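Local coordinates for protein dephospho-CoA kinase (Legionella pneumophila subsp. pneumophila, PDB 4TTR) that probably catalyses the last step of coenzyme A biosynthesis, the ATP-dependent phosphorylation of the 3'-hydroxyl group of dephospho-CoA, at residues 17-22 with 138-143; 43-48 with 123-128; 58-63 with 100-105; 118-123 with 206-211; 143-148 with 178-183. All blocks are in the same frame, centred on the assembly; numbering follows the deposited sequence.

Contact 1: residues 17-22 with 138-143; sequences YSVGLT and LQKVLL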
# COMPACT_ATOMS: atom_id res chain seq x y z
N TYR A 17 -13.46 4.66 12.28
CA TYR A 17 -13.88 4.35 10.92
C TYR A 17 -12.66 4.39 10.01
O TYR A 17 -12.11 5.45 9.73
CB TYR A 17 -14.96 5.33 10.45
CG TYR A 17 -15.70 4.86 9.22
CD1 TYR A 17 -15.12 4.94 7.96
CD2 TYR A 17 -16.98 4.33 9.31
CE1 TYR A 17 -15.79 4.51 6.83
CE2 TYR A 17 -17.66 3.89 8.19
CZ TYR A 17 -17.05 3.98 6.95
OH TYR A 17 -17.72 3.55 5.82
N SER A 18 -12.25 3.21 9.54
CA SER A 18 -11.02 3.08 8.77
C SER A 18 -11.27 2.61 7.34
O SER A 18 -12.03 1.66 7.10
CB SER A 18 -10.06 2.11 9.47
OG SER A 18 -10.64 0.82 9.58
N VAL A 19 -10.61 3.27 6.40
CA VAL A 19 -10.68 2.92 4.99
C VAL A 19 -9.31 2.41 4.55
O VAL A 19 -8.31 3.12 4.66
CB VAL A 19 -11.09 4.13 4.13
CG1 VAL A 19 -11.05 3.79 2.65
CG2 VAL A 19 -12.46 4.63 4.54
N GLY A 20 -9.28 1.19 4.05
CA GLY A 20 -8.05 0.62 3.52
C GLY A 20 -7.77 1.15 2.13
O GLY A 20 -8.63 1.06 1.25
N LEU A 21 -6.59 1.71 1.93
CA LEU A 21 -6.16 2.20 0.62
C LEU A 21 -5.21 1.21 -0.04
O LEU A 21 -4.12 0.93 0.48
CB LEU A 21 -5.49 3.57 0.75
CG LEU A 21 -4.84 4.12 -0.53
CD1 LEU A 21 -5.87 4.31 -1.63
CD2 LEU A 21 -4.12 5.42 -0.25
N THR A 22 -5.63 0.67 -1.18
CA THR A 22 -4.81 -0.24 -1.97
C THR A 22 -4.71 0.27 -3.39
O THR A 22 -5.49 1.11 -3.82
CB THR A 22 -5.39 -1.67 -1.98
OG1 THR A 22 -6.68 -1.67 -2.61
CG2 THR A 22 -5.52 -2.21 -0.58
N LEU A 138 -11.38 -3.01 8.92
CA LEU A 138 -11.65 -2.00 7.90
C LEU A 138 -13.14 -1.92 7.58
O LEU A 138 -13.79 -2.94 7.35
CB LEU A 138 -10.86 -2.32 6.63
CG LEU A 138 -9.34 -2.35 6.76
CD1 LEU A 138 -8.72 -2.70 5.41
CD2 LEU A 138 -8.80 -1.03 7.27
N GLN A 139 -13.68 -0.70 7.54
CA GLN A 139 -15.07 -0.51 7.12
C GLN A 139 -15.17 -0.57 5.61
O GLN A 139 -16.15 -1.07 5.06
CB GLN A 139 -15.61 0.84 7.60
CG GLN A 139 -15.93 0.95 9.08
CD GLN A 139 -16.62 -0.27 9.63
OE1 GLN A 139 -17.72 -0.64 9.20
NE2 GLN A 139 -15.98 -0.89 10.62
N LYS A 140 -14.16 -0.02 4.94
CA LYS A 140 -14.15 0.08 3.49
C LYS A 140 -12.78 -0.25 2.95
O LYS A 140 -11.78 -0.10 3.64
CB LYS A 140 -14.54 1.49 3.05
CG LYS A 140 -15.91 1.94 3.49
CD LYS A 140 -16.99 1.21 2.74
CE LYS A 140 -18.27 2.00 2.76
NZ LYS A 140 -19.38 1.28 2.10
N VAL A 141 -12.75 -0.71 1.70
CA VAL A 141 -11.51 -0.85 0.96
C VAL A 141 -11.61 -0.02 -0.32
O VAL A 141 -12.60 -0.09 -1.05
CB VAL A 141 -11.20 -2.32 0.62
CG1 VAL A 141 -9.96 -2.43 -0.26
CG2 VAL A 141 -11.02 -3.13 1.89
N LEU A 142 -10.58 0.79 -0.55
CA LEU A 142 -10.45 1.58 -1.76
C LEU A 142 -9.29 1.04 -2.58
O LEU A 142 -8.16 0.93 -2.09
CB LEU A 142 -10.22 3.06 -1.42
CG LEU A 142 -9.84 4.01 -2.56
CD1 LEU A 142 -10.93 4.06 -3.62
CD2 LEU A 142 -9.59 5.40 -2.00
N LEU A 143 -9.58 0.68 -3.83
CA LEU A 143 -8.57 0.17 -4.74
C LEU A 143 -8.34 1.16 -5.88
O LEU A 143 -9.26 1.48 -6.63
CB LEU A 143 -8.99 -1.19 -5.29
CG LEU A 143 -8.22 -1.74 -6.49
CD1 LEU A 143 -6.73 -1.82 -6.20
CD2 LEU A 143 -8.77 -3.11 -6.86
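Val19 to Thr22 pair in parallel with Lys140 to Leu143, and the axes of the short strands 18-22 and 140-143 differ by 23°. The backbone ladder starts at Ser18 O, which accepts from Gln139 N at 2.9 Å and only weakly from Lys140 N. Gly20 then gives its N-H to Lys140 O. Gly20 O accepts from Leu142 N at 2.7 Å in an almost linear bond. Thr22 N closes the series on Leu142 O. Tyr17 lies at the start of the pairing. With CG anti to the backbone N (chi1 -165°), the end of its side chain comes nearer the other segment. CB and CG of Gln139 lie over one face of the Tyr17 ring, CG 3.6 Å from the ring centroid. Tyr17 OH reaches Lys140 CG at 3.4 Å. On the face carrying Leu21 and Leu142 the two leucines lie side by side and point the same way, CD1 of Leu21 being 3.9 Å from CD2 of Leu142. On the face carrying Thr22, Leu138 reaches in, with CD1 3.9 Å from Gly20 CA. The backbone amides thus supply the directional bonds. Apolar groups fill in around them, and strand 18-23 of the pair leads on to the predicted ATP-binding loop.

Contact 2: residues 43-48 with 123-128; sequences VIYADK and LIEIPL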
# COMPACT_ATOMS: atom_id res chain seq x y z
N VAL A 43 -3.69 9.77 7.56
CA VAL A 43 -3.29 8.64 6.74
C VAL A 43 -2.19 7.84 7.44
O VAL A 43 -1.14 8.38 7.77
CB VAL A 43 -2.78 9.09 5.35
CG1 VAL A 43 -2.43 7.88 4.49
CG2 VAL A 43 -3.84 9.94 4.66
N ILE A 44 -2.46 6.57 7.68
CA ILE A 44 -1.47 5.66 8.25
C ILE A 44 -0.82 4.87 7.12
O ILE A 44 -1.50 4.15 6.38
CB ILE A 44 -2.10 4.71 9.28
CG1 ILE A 44 -2.75 5.51 10.42
CG2 ILE A 44 -1.05 3.76 9.85
CD1 ILE A 44 -3.59 4.69 11.37
N TYR A 45 0.49 5.01 6.98
CA TYR A 45 1.25 4.34 5.93
C TYR A 45 1.92 3.08 6.44
O TYR A 45 2.97 3.15 7.09
CB TYR A 45 2.30 5.28 5.34
CG TYR A 45 1.73 6.53 4.72
CD1 TYR A 45 1.30 6.53 3.39
CD2 TYR A 45 1.62 7.70 5.44
CE1 TYR A 45 0.78 7.67 2.82
CE2 TYR A 45 1.10 8.85 4.88
CZ TYR A 45 0.68 8.83 3.56
OH TYR A 45 0.16 9.98 3.00
N ALA A 46 1.33 1.92 6.15
CA ALA A 46 1.88 0.65 6.61
C ALA A 46 3.27 0.40 6.04
O ALA A 46 4.09 -0.27 6.66
CB ALA A 46 0.95 -0.49 6.24
N ASP A 47 3.52 0.95 4.85
CA ASP A 47 4.82 0.79 4.20
C ASP A 47 5.89 1.59 4.93
O ASP A 47 7.03 1.13 5.08
CB ASP A 47 4.74 1.23 2.74
CG ASP A 47 6.05 1.04 1.99
OD1 ASP A 47 6.91 0.26 2.46
OD2 ASP A 47 6.22 1.67 0.93
N LYS A 48 5.53 2.79 5.39
CA LYS A 48 6.46 3.63 6.13
C LYS A 48 6.79 3.01 7.47
O LYS A 48 7.92 3.10 7.95
CB LYS A 48 5.88 5.03 6.34
CG LYS A 48 5.76 5.86 5.08
CD LYS A 48 5.21 7.25 5.39
CE LYS A 48 5.00 8.07 4.13
NZ LYS A 48 6.28 8.42 3.46
N LEU A 123 -7.47 6.78 7.01
CA LEU A 123 -7.04 6.06 5.82
C LEU A 123 -5.79 5.25 6.14
O LEU A 123 -4.81 5.79 6.65
CB LEU A 123 -6.77 7.04 4.69
CG LEU A 123 -6.70 6.46 3.28
CD1 LEU A 123 -8.08 6.07 2.79
CD2 LEU A 123 -6.06 7.46 2.35
N ILE A 124 -5.84 3.95 5.86
CA ILE A 124 -4.70 3.06 6.09
C ILE A 124 -4.20 2.52 4.75
O ILE A 124 -4.86 1.70 4.12
CB ILE A 124 -5.08 1.88 7.01
CG1 ILE A 124 -5.78 2.39 8.28
CG2 ILE A 124 -3.84 1.08 7.37
CD1 ILE A 124 -6.30 1.29 9.18
N GLU A 125 -3.03 2.98 4.33
CA GLU A 125 -2.41 2.49 3.10
C GLU A 125 -1.80 1.11 3.35
O GLU A 125 -0.92 0.96 4.19
CB GLU A 125 -1.34 3.46 2.60
CG GLU A 125 -0.81 3.10 1.22
CD GLU A 125 0.33 4.01 0.78
OE1 GLU A 125 1.42 3.49 0.47
OE2 GLU A 125 0.12 5.25 0.74
N ILE A 126 -2.28 0.12 2.60
CA ILE A 126 -1.92 -1.27 2.80
C ILE A 126 -1.57 -1.92 1.46
O ILE A 126 -1.84 -1.33 0.41
CB ILE A 126 -3.08 -2.04 3.49
CG1 ILE A 126 -4.35 -1.96 2.65
CG2 ILE A 126 -3.31 -1.46 4.88
CD1 ILE A 126 -5.57 -2.59 3.29
N PRO A 127 -0.95 -3.11 1.47
CA PRO A 127 -0.56 -3.72 0.19
C PRO A 127 -1.75 -4.24 -0.62
O PRO A 127 -2.80 -4.53 -0.06
CB PRO A 127 0.36 -4.87 0.60
CG PRO A 127 -0.04 -5.20 1.99
CD PRO A 127 -0.45 -3.90 2.62
N LEU A 128 -1.54 -4.38 -1.93
CA LEU A 128 -2.59 -4.82 -2.85
C LEU A 128 -3.22 -6.15 -2.42
O LEU A 128 -4.45 -6.27 -2.37
CB LEU A 128 -2.00 -4.96 -4.26
CG LEU A 128 -2.90 -5.55 -5.35
CD1 LEU A 128 -4.09 -4.65 -5.62
CD2 LEU A 128 -2.08 -5.76 -6.62
O HOH W 1 1.49 1.94 2.85
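Glu125 has CG anti to its backbone N (chi1 -171°) and an extended chain beyond it, while Tyr45 has CG anti to its carbonyl carbon (chi1 -61°). The two side chains lie on the same face of the sheet and meet obliquely. Glu125 OE2 sits at the edge of the Tyr45 ring, near its plane, 3.2 Å from CD1. The carboxylate stands almost upright to the ring, with planes 89° apart. OE2 is buried here and has no hydrogen-bond partner in the model; across this contact it meets the ring edge. The two ring faces are covered from within segment 43-48, one by Val43 CG1 and the other by Lys48 CE. The strands are parallel. Ile44 N donates to Leu123 O at 2.7 Å, and Glu125 N donates to Ile44 O at 2.8 Å. Where residues 46-48 turn into a helix, Ala46 N still reaches Glu125 O at 3.1 Å. A water accepts from Asp47 N at 3.0 Å and donates weakly to Glu125 O and OE1. Val43 CG2 packs on Leu123 CD2 at 4.1 Å. Glu125 also touches Lys29 of the predicted ATP site. Parallel strands whose C-terminal ends gather beside a P-loop lysine are typical of P-loop kinases; the family belongs to the P-loop NTPase clan.

Contact 3: residues 58-63 with 100-105; sequences TPCYQD and SLLHPV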
# COMPACT_ATOMS: atom_id res chain seq x y z
N THR A 58 17.03 -3.46 14.31
CA THR A 58 15.74 -3.83 14.89
C THR A 58 15.64 -5.35 14.85
O THR A 58 16.36 -5.99 14.08
CB THR A 58 14.53 -3.21 14.14
OG1 THR A 58 14.56 -3.62 12.77
CG2 THR A 58 14.56 -1.70 14.22
N PRO A 59 14.77 -5.94 15.68
CA PRO A 59 14.56 -7.39 15.63
C PRO A 59 14.18 -7.90 14.23
O PRO A 59 14.76 -8.89 13.77
CB PRO A 59 13.41 -7.61 16.62
CG PRO A 59 13.50 -6.47 17.57
CD PRO A 59 13.99 -5.31 16.77
N CYS A 60 13.25 -7.24 13.57
CA CYS A 60 12.79 -7.68 12.25
C CYS A 60 13.88 -7.55 11.20
O CYS A 60 14.00 -8.39 10.30
CB CYS A 60 11.55 -6.90 11.81
SG CYS A 60 10.07 -7.37 12.70
N TYR A 61 14.68 -6.50 11.31
CA TYR A 61 15.85 -6.32 10.45
C TYR A 61 16.79 -7.51 10.58
O TYR A 61 17.31 -8.02 9.59
CB TYR A 61 16.54 -5.01 10.83
CG TYR A 61 17.96 -4.83 10.38
CD1 TYR A 61 19.02 -5.41 11.07
CD2 TYR A 61 18.27 -4.03 9.28
CE1 TYR A 61 20.33 -5.23 10.67
CE2 TYR A 61 19.57 -3.85 8.87
CZ TYR A 61 20.60 -4.44 9.57
OH TYR A 61 21.90 -4.26 9.18
N GLN A 62 16.98 -7.98 11.81
CA GLN A 62 17.86 -9.10 12.09
C GLN A 62 17.31 -10.40 11.50
O GLN A 62 18.05 -11.19 10.92
CB GLN A 62 18.08 -9.25 13.59
CG GLN A 62 18.93 -8.13 14.20
CD GLN A 62 18.74 -7.98 15.71
OE1 GLN A 62 17.94 -8.67 16.32
NE2 GLN A 62 19.50 -7.06 16.31
N ASP A 63 16.01 -10.63 11.66
CA ASP A 63 15.37 -11.85 11.18
C ASP A 63 15.35 -11.90 9.66
O ASP A 63 15.48 -12.97 9.06
CB ASP A 63 13.95 -11.97 11.72
CG ASP A 63 13.90 -12.05 13.24
OD1 ASP A 63 14.93 -12.40 13.86
OD2 ASP A 63 12.83 -11.77 13.80
N SER A 100 4.03 -12.33 7.63
CA SER A 100 3.80 -12.92 8.94
C SER A 100 4.76 -12.36 9.98
O SER A 100 4.39 -12.17 11.14
CB SER A 100 3.94 -14.44 8.89
OG SER A 100 3.01 -15.01 7.98
N LEU A 101 6.00 -12.10 9.57
CA LEU A 101 7.02 -11.57 10.46
C LEU A 101 6.67 -10.16 10.92
O LEU A 101 6.80 -9.84 12.10
CB LEU A 101 8.39 -11.57 9.78
CG LEU A 101 9.54 -10.93 10.57
CD1 LEU A 101 10.02 -11.86 11.68
CD2 LEU A 101 10.69 -10.56 9.65
N LEU A 102 6.24 -9.33 9.98
CA LEU A 102 6.05 -7.91 10.25
C LEU A 102 4.66 -7.58 10.79
O LEU A 102 4.48 -6.54 11.42
CB LEU A 102 6.29 -7.10 8.97
CG LEU A 102 7.71 -7.19 8.39
CD1 LEU A 102 7.74 -6.55 7.01
CD2 LEU A 102 8.71 -6.52 9.32
N HIS A 103 3.69 -8.45 10.54
CA HIS A 103 2.29 -8.15 10.87
C HIS A 103 2.07 -7.78 12.34
O HIS A 103 1.39 -6.79 12.62
CB HIS A 103 1.39 -9.34 10.51
CG HIS A 103 0.07 -9.33 11.22
ND1 HIS A 103 -0.85 -8.31 11.05
CD2 HIS A 103 -0.47 -10.19 12.11
CE1 HIS A 103 -1.91 -8.56 11.81
NE2 HIS A 103 -1.70 -9.69 12.46
N PRO A 104 2.65 -8.55 13.29
CA PRO A 104 2.45 -8.25 14.71
C PRO A 104 2.95 -6.87 15.13
O PRO A 104 2.26 -6.17 15.86
CB PRO A 104 3.26 -9.34 15.42
CG PRO A 104 3.36 -10.44 14.43
CD PRO A 104 3.45 -9.77 13.10
N VAL A 105 4.14 -6.49 14.67
CA VAL A 105 4.71 -5.20 15.06
C VAL A 105 4.03 -4.05 14.32
O VAL A 105 3.79 -3.00 14.91
CB VAL A 105 6.25 -5.14 14.81
CG1 VAL A 105 6.99 -5.96 15.86
CG2 VAL A 105 6.61 -5.61 13.40
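Cys60 and Leu102 mark the nearest backbone approach, with CA atoms 7.0 Å apart, and the short helices 59-63 and 100-105 run antiparallel at 178° with axes 10.6 Å apart. Cys60 carries most of the contact. Its SG is anti to the carbonyl carbon (chi1 -73°) and meets three side chains of the other helix. It lies 3.7 Å from Leu102 CD2, 3.9 Å from Val105 CG2 and 4.2 Å from Leu101 CG. This is helix-on-helix packing outside the parallel sheet, and it joins helix 59-68 to the long helix 92-115. No hydrogen bond spans the two segments. Thr58, the N-cap just before helix 59-68, accepts from Tyr61 N on its OG1 at 3.2 Å. One turn on from Cys60, Asp63 crosses Leu101 obliquely. Its OD2 comes 3.5 Å from Leu101 CD1, and its CB packs against both methyl groups of that leucine. Leu53 touches Val105 and Thr54 touches Leu102, both from the loop before helix 59-68.

Contact 4: residues 118-123 with 206-211; sequences TSPYCL and KYLREA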
# COMPACT_ATOMS: atom_id res chain seq x y z
N THR A 118 -7.23 12.11 14.82
CA THR A 118 -7.92 13.38 15.02
C THR A 118 -8.94 13.69 13.92
O THR A 118 -9.61 14.72 13.97
CB THR A 118 -6.91 14.54 15.10
OG1 THR A 118 -6.04 14.49 13.96
CG2 THR A 118 -6.07 14.45 16.37
N SER A 119 -9.04 12.82 12.92
CA SER A 119 -9.93 13.04 11.79
C SER A 119 -11.21 12.19 11.93
O SER A 119 -11.23 11.24 12.70
CB SER A 119 -9.21 12.73 10.48
OG SER A 119 -8.69 11.41 10.46
N PRO A 120 -12.27 12.55 11.18
CA PRO A 120 -13.56 11.86 11.27
C PRO A 120 -13.49 10.40 10.83
O PRO A 120 -14.26 9.57 11.31
CB PRO A 120 -14.46 12.66 10.32
CG PRO A 120 -13.78 13.97 10.14
CD PRO A 120 -12.32 13.68 10.23
N TYR A 121 -12.59 10.10 9.90
CA TYR A 121 -12.28 8.73 9.54
C TYR A 121 -10.80 8.67 9.22
O TYR A 121 -10.15 9.71 9.05
CB TYR A 121 -13.13 8.25 8.36
CG TYR A 121 -12.82 8.94 7.06
CD1 TYR A 121 -13.49 10.10 6.69
CD2 TYR A 121 -11.86 8.44 6.19
CE1 TYR A 121 -13.21 10.75 5.51
CE2 TYR A 121 -11.57 9.08 5.01
CZ TYR A 121 -12.24 10.23 4.67
OH TYR A 121 -11.97 10.87 3.49
N CYS A 122 -10.26 7.45 9.15
CA CYS A 122 -8.83 7.24 8.95
C CYS A 122 -8.56 6.45 7.68
O CYS A 122 -9.33 5.56 7.32
CB CYS A 122 -8.23 6.52 10.17
SG CYS A 122 -6.42 6.32 10.13
N LEU A 123 -7.47 6.78 7.01
CA LEU A 123 -7.04 6.06 5.82
C LEU A 123 -5.79 5.25 6.14
O LEU A 123 -4.81 5.79 6.65
CB LEU A 123 -6.77 7.04 4.69
CG LEU A 123 -6.70 6.46 3.28
CD1 LEU A 123 -8.08 6.07 2.79
CD2 LEU A 123 -6.06 7.46 2.35
N LYS A 206 -18.16 10.91 0.58
CA LYS A 206 -18.84 9.64 0.80
C LYS A 206 -18.46 9.03 2.15
O LYS A 206 -19.32 8.57 2.89
CB LYS A 206 -18.51 8.67 -0.33
CG LYS A 206 -19.33 7.39 -0.32
CD LYS A 206 -18.77 6.39 -1.33
CE LYS A 206 -19.77 5.31 -1.66
NZ LYS A 206 -19.25 4.37 -2.68
N TYR A 207 -17.16 9.04 2.46
CA TYR A 207 -16.68 8.46 3.71
C TYR A 207 -17.13 9.26 4.93
O TYR A 207 -17.48 8.69 5.96
CB TYR A 207 -15.15 8.36 3.70
CG TYR A 207 -14.59 7.41 2.66
CD1 TYR A 207 -15.22 6.21 2.36
CD2 TYR A 207 -13.42 7.71 1.98
CE1 TYR A 207 -14.71 5.35 1.41
CE2 TYR A 207 -12.90 6.85 1.03
CZ TYR A 207 -13.55 5.68 0.75
OH TYR A 207 -13.03 4.82 -0.20
N LEU A 208 -17.12 10.59 4.81
CA LEU A 208 -17.66 11.45 5.86
C LEU A 208 -19.11 11.10 6.15
O LEU A 208 -19.52 10.98 7.30
CB LEU A 208 -17.56 12.92 5.47
CG LEU A 208 -16.19 13.61 5.50
CD1 LEU A 208 -16.34 15.06 5.06
CD2 LEU A 208 -15.56 13.54 6.88
N ARG A 209 -19.89 10.94 5.09
CA ARG A 209 -21.32 10.64 5.21
C ARG A 209 -21.53 9.31 5.92
O ARG A 209 -22.30 9.22 6.87
CB ARG A 209 -21.98 10.63 3.83
CG ARG A 209 -23.50 10.55 3.87
CD ARG A 209 -24.10 10.46 2.48
NE ARG A 209 -23.83 9.17 1.84
CZ ARG A 209 -24.42 8.03 2.18
NH1 ARG A 209 -25.32 8.00 3.16
NH2 ARG A 209 -24.12 6.91 1.54
N GLU A 210 -20.84 8.27 5.45
CA GLU A 210 -21.02 6.93 6.00
C GLU A 210 -20.45 6.77 7.41
O GLU A 210 -21.00 6.03 8.21
CB GLU A 210 -20.39 5.91 5.05
CG GLU A 210 -21.33 5.47 3.93
CD GLU A 210 -20.63 4.81 2.77
OE1 GLU A 210 -19.38 4.84 2.72
OE2 GLU A 210 -21.32 4.25 1.89
N ALA A 211 -19.36 7.46 7.71
CA ALA A 211 -18.81 7.43 9.07
C ALA A 211 -19.74 8.13 10.05
O ALA A 211 -19.79 7.79 11.23
CB ALA A 211 -17.43 8.08 9.10
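Tyr121 and Tyr207 form the tight part of this contact. Tyr207 CB sits over the centre of the Tyr121 ring, 3.6 Å from its centroid, in a CH-pi contact. The Tyr207 ring then turns its edge toward the same ring in an offset edge-to-face pair, with centroids 5.4 Å apart and planes at 63°. Its CD2 lies 3.8 Å from both CE2 and OH of Tyr121. Leu208 comes in at the edge of the Tyr121 ring, near its plane, with CD2 3.9 Å from CE1. Beyond the rings, Tyr121 OH bonds to His204 ND1, one turn earlier in the helix. The contact sets the C-terminal helix 192-213 against the lead-in to strand 122-125 of the parallel sheet. Phe36 of helix 29-38 touches both tyrosines, so two helices meet on this face. At the exposed rim, Pro120 offers CB and CG to Leu208 CD2, the CB just as close at 3.7 Å. The fit is looser at Ala211, which touches more lightly, its CB being 4.1 Å from Pro120 O and 4.4 Å from Tyr121 CB. On the strand side, Ser119 OG donates to Tyr121 O at 2.6 Å, from above the carbonyl plane. The same OG also bonds to Asn42 N, at the start of the neighbouring strand 42-45.

Contact 5: residues 143-148 with 178-183; sequences LVIAPL and QRLEAA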
# COMPACT_ATOMS: atom_id res chain seq x y z
N LEU A 143 -9.58 0.68 -3.83
CA LEU A 143 -8.57 0.17 -4.74
C LEU A 143 -8.34 1.16 -5.88
O LEU A 143 -9.26 1.48 -6.63
CB LEU A 143 -8.99 -1.19 -5.29
CG LEU A 143 -8.22 -1.74 -6.49
CD1 LEU A 143 -6.73 -1.82 -6.20
CD2 LEU A 143 -8.77 -3.11 -6.86
N VAL A 144 -7.12 1.67 -5.98
CA VAL A 144 -6.76 2.60 -7.05
C VAL A 144 -6.11 1.83 -8.19
O VAL A 144 -5.17 1.08 -7.98
CB VAL A 144 -5.79 3.68 -6.55
CG1 VAL A 144 -5.52 4.70 -7.65
CG2 VAL A 144 -6.36 4.37 -5.32
N ILE A 145 -6.63 2.02 -9.40
CA ILE A 145 -6.06 1.37 -10.57
C ILE A 145 -5.81 2.37 -11.69
O ILE A 145 -6.48 3.40 -11.78
CB ILE A 145 -6.96 0.23 -11.09
CG1 ILE A 145 -8.33 0.76 -11.54
CG2 ILE A 145 -7.14 -0.83 -10.03
CD1 ILE A 145 -8.94 -0.05 -12.65
N ALA A 146 -4.85 2.06 -12.54
CA ALA A 146 -4.55 2.87 -13.70
C ALA A 146 -4.54 1.98 -14.93
O ALA A 146 -4.11 0.83 -14.86
CB ALA A 146 -3.21 3.57 -13.54
N PRO A 147 -5.04 2.49 -16.07
CA PRO A 147 -5.03 1.64 -17.26
C PRO A 147 -3.61 1.27 -17.70
O PRO A 147 -2.65 1.96 -17.35
CB PRO A 147 -5.73 2.51 -18.32
CG PRO A 147 -5.63 3.90 -17.82
CD PRO A 147 -5.62 3.82 -16.32
N LEU A 148 -3.51 0.17 -18.44
CA LEU A 148 -2.23 -0.39 -18.86
C LEU A 148 -1.30 0.65 -19.47
O LEU A 148 -0.13 0.73 -19.10
CB LEU A 148 -2.50 -1.53 -19.86
CG LEU A 148 -1.37 -2.06 -20.75
CD1 LEU A 148 -0.13 -2.42 -19.97
CD2 LEU A 148 -1.88 -3.27 -21.51
N GLN A 178 -10.24 -10.79 -7.97
CA GLN A 178 -10.72 -11.04 -6.62
C GLN A 178 -10.72 -9.76 -5.77
O GLN A 178 -11.65 -9.50 -5.02
CB GLN A 178 -9.87 -12.12 -5.95
CG GLN A 178 -10.50 -12.74 -4.72
CD GLN A 178 -9.66 -13.86 -4.14
OE1 GLN A 178 -9.40 -13.89 -2.93
NE2 GLN A 178 -9.23 -14.79 -4.98
N ARG A 179 -9.66 -8.97 -5.92
CA ARG A 179 -9.53 -7.73 -5.16
C ARG A 179 -10.45 -6.63 -5.69
O ARG A 179 -10.87 -5.75 -4.94
CB ARG A 179 -8.07 -7.25 -5.19
CG ARG A 179 -7.09 -8.22 -4.55
CD ARG A 179 -7.34 -8.40 -3.06
NE ARG A 179 -6.47 -9.43 -2.48
CZ ARG A 179 -6.19 -9.55 -1.19
NH1 ARG A 179 -6.69 -8.69 -0.31
NH2 ARG A 179 -5.39 -10.52 -0.78
N LEU A 180 -10.76 -6.68 -6.98
CA LEU A 180 -11.70 -5.74 -7.59
C LEU A 180 -13.11 -6.01 -7.08
O LEU A 180 -13.86 -5.08 -6.76
CB LEU A 180 -11.66 -5.83 -9.11
CG LEU A 180 -10.49 -5.17 -9.84
CD1 LEU A 180 -10.39 -5.71 -11.26
CD2 LEU A 180 -10.63 -3.65 -9.87
N GLU A 181 -13.46 -7.29 -7.00
CA GLU A 181 -14.75 -7.69 -6.46
C GLU A 181 -14.91 -7.26 -5.00
O GLU A 181 -15.96 -6.76 -4.61
CB GLU A 181 -14.92 -9.21 -6.57
CG GLU A 181 -15.14 -9.70 -7.99
CD GLU A 181 -15.04 -11.21 -8.10
OE1 GLU A 181 -16.09 -11.89 -8.02
OE2 GLU A 181 -13.91 -11.72 -8.26
N ALA A 182 -13.86 -7.46 -4.21
CA ALA A 182 -13.92 -7.21 -2.78
C ALA A 182 -13.96 -5.72 -2.46
O ALA A 182 -14.61 -5.31 -1.50
CB ALA A 182 -12.72 -7.85 -2.09
N ALA A 183 -13.27 -4.93 -3.27
CA ALA A 183 -13.18 -3.49 -3.03
C ALA A 183 -14.56 -2.85 -3.04
O ALA A 183 -15.39 -3.17 -3.88
CB ALA A 183 -12.28 -2.84 -4.07
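Leu143 and Leu180 meet where strand 140-145 of the parallel P-loop kinase sheet packs against the end of helix 177-182. The axes of the short segments 143-145 and 178-182 are 9.8 Å apart, at 127° to each other. The helix runs obliquely to the strand, nearer antiparallel than parallel, and no hydrogen bond joins the two segments. Apolar contacts carry the packing. The two leucines cross obliquely, and their CD2 methyl groups touch at 3.6 Å. For Leu180, CG lies anti to the carbonyl carbon (chi1 -77°), and the branch beyond it reaches in towards the strand. Ala183 is the first residue to leave the helix. The CA of Ala183 is 6.1 Å from the CA of Leu143, the closest CA approach of the pair. Ala183 CB packs on Leu143 CB at 3.9 Å. Ile145 has a looser place, with CG2 4.5 Å from Leu180 CD2. Val186 of the edge strand 185-188 touches both Ile145 and Leu180. The polar groups belong to the helix and its surroundings. Ala183 N bonds to Arg179 O at 3.0 Å, in the last turn. The Arg179 side chain leads away from the strand, where NH1 bonds to Phe130 O and the guanidinium makes a cation-pi contact with the Phe130 ring. Leu143 CD2 lies 3.9 Å from that same Arg179 O.

How the contacts relate
Contacts 1, 2, 4 and 5 gather on one five-stranded parallel sheet. Contacts 1 and 2 join neighbouring strands, with centres about 10 Å apart, and strands 18-23 and 122-125 link them. Contact 4 shares Leu123 with contact 2 and brings in the C-terminal helix. Contact 5 shares Leu143 with contact 1 and adds helix 177-182. Along the chain, contact 3 falls between the segments of contact 2, which fall between those of contact 1. Contact 5 follows contact 1 and lies between the two segments of contact 4. Contact 3 stands apart, its centre about 17 Å from that of contact 2. Contacts 1, 2 and 5 lie close to the predicted ATP site; contacts 3 and 4 lie farther off.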